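Local coordinates for putative short-chain oxidoreductase (Thermus thermophilus, PDB 2YUT), which binds NADP in a Rossmann-fold domain and, as a member of the short-chain dehydrogenase/reductase family, probably acts as an oxidoreductase, at residues A[88-91]-A[92-96]. Numbering follows the deposited sequence.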
loop_
_atom_site.group_PDB
_atom_site.type_symbol
_atom_site.label_atom_id
_atom_site.label_comp_id
_atom_site.label_asym_id
_atom_site.label_seq_id
_atom_site.Cartn_x
_atom_site.Cartn_y
_atom_site.Cartn_z
ATOM N N ASP A 88 2.451 -1.460 -15.675
ATOM C CA ASP A 88 3.229 -1.303 -14.453
ATOM C C ASP A 88 2.683 -0.147 -13.623
ATOM O O ASP A 88 3.431 0.509 -12.901
ATOM C CB ASP A 88 4.695 -1.023 -14.788
ATOM C CG ASP A 88 5.266 -2.013 -15.778
ATOM O OD1 ASP A 88 5.222 -3.230 -15.498
ATOM O OD2 ASP A 88 5.759 -1.570 -16.837
ATOM N N LEU A 89 1.380 0.096 -13.732
ATOM C CA LEU A 89 0.736 1.185 -13.005
ATOM C C LEU A 89 0.838 1.029 -11.488
ATOM O O LEU A 89 1.110 1.999 -10.781
ATOM C CB LEU A 89 -0.738 1.295 -13.413
ATOM C CG LEU A 89 -1.513 2.495 -12.860
ATOM C CD1 LEU A 89 -0.921 3.781 -13.401
ATOM C CD2 LEU A 89 -2.973 2.395 -13.252
ATOM N N VAL A 90 0.624 -0.187 -10.990
ATOM C CA VAL A 90 0.695 -0.433 -9.554
ATOM C C VAL A 90 2.077 -0.088 -8.998
ATOM O O VAL A 90 2.192 0.594 -7.982
ATOM C CB VAL A 90 0.360 -1.905 -9.214
ATOM C CG1 VAL A 90 0.518 -2.149 -7.716
ATOM C CG2 VAL A 90 -1.066 -2.217 -9.636
ATOM N N GLU A 91 3.127 -0.543 -9.671
ATOM C CA GLU A 91 4.477 -0.259 -9.207
ATOM C C GLU A 91 4.820 1.230 -9.306
ATOM O O GLU A 91 5.503 1.769 -8.436
ATOM C CB GLU A 91 5.481 -1.094 -9.998
ATOM C CG GLU A 91 5.235 -2.590 -9.851
ATOM C CD GLU A 91 6.103 -3.421 -10.766
ATOM O OE1 GLU A 91 7.340 -3.385 -10.599
ATOM O OE2 GLU A 91 5.544 -4.106 -11.651
ATOM N N GLU A 92 4.340 1.894 -10.356
ATOM C CA GLU A 92 4.599 3.322 -10.537
ATOM C C GLU A 92 3.908 4.126 -9.446
ATOM O O GLU A 92 4.474 5.091 -8.917
ATOM C CB GLU A 92 4.095 3.801 -11.903
ATOM C CG GLU A 92 4.748 3.100 -13.086
ATOM C CD GLU A 92 4.354 3.706 -14.421
ATOM O OE1 GLU A 92 3.145 3.944 -14.637
ATOM O OE2 GLU A 92 5.252 3.932 -15.259
HETATM N N MSE A 93 2.683 3.725 -9.114
HETATM C CA MSE A 93 1.900 4.401 -8.087
HETATM C C MSE A 93 2.539 4.261 -6.711
HETATM O O MSE A 93 2.643 5.239 -5.968
HETATM C CB MSE A 93 0.475 3.847 -8.057
HETATM C CG MSE A 93 -0.391 4.283 -9.236
HETATM SE SE MSE A 93 -0.625 6.225 -9.351
HETATM C CE MSE A 93 0.638 6.567 -10.780
ATOM N N LEU A 94 2.965 3.046 -6.375
ATOM C CA LEU A 94 3.606 2.792 -5.090
ATOM C C LEU A 94 4.928 3.552 -4.983
ATOM O O LEU A 94 5.271 4.074 -3.925
ATOM C CB LEU A 94 3.851 1.289 -4.897
ATOM C CG LEU A 94 2.680 0.453 -4.353
ATOM C CD1 LEU A 94 2.386 0.878 -2.927
ATOM C CD2 LEU A 94 1.439 0.638 -5.211
ATOM N N ALA A 95 5.668 3.612 -6.083
ATOM C CA ALA A 95 6.942 4.320 -6.091
ATOM C C ALA A 95 6.723 5.818 -5.868
ATOM O O ALA A 95 7.364 6.429 -5.015
ATOM C CB ALA A 95 7.659 4.094 -7.420
ATOM N N ALA A 96 5.800 6.397 -6.631
ATOM C CA ALA A 96 5.515 7.822 -6.532
ATOM C C ALA A 96 4.942 8.247 -5.184
ATOM O O ALA A 96 5.387 9.243 -4.612
ATOM C CB ALA A 96 4.571 8.248 -7.654
#
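With chi1 at -173°, L89 swings its CG away from its own backbone N, while M93, one turn on, turns at chi2 (-61°) and again at chi3, which brings CE back toward L89; the two side chains cross at a slant, CG near CG, with L89 CD1 4.1 Å from CE of the selenomethionine M93. V90 and L94 illustrate the same i to i+4 spacing on a neighbouring face of helix 89-107, where the side chains run alongside each other, although the exact placement of L94 CD2 is doubtful. Beneath both pairs the opening turns of the helix are held by i to i+4 backbone bonds: M93 N reaches L89 O at 2.9 Å, and E92 N and A95 N bond likewise to D88 O and E91 O. L89, V90 and M93 also touch A133 of helix 132-153, whereas V90 meets Y144 of the second subunit and L94 packs on L94 of that subunit. The charged groups of D88 and E92 share a more exposed side, OD2 of D88 and OE2 of E92 standing 5.7 Å apart, where their like charges may repel mildly. Chemically, then, the start of helix 89-107 is amphipathic: D88 and E92 occupy the exposed side, and apolar branches join the helix to its neighbour and to the dimer partner, where E91 also packs against F103 of the second subunit.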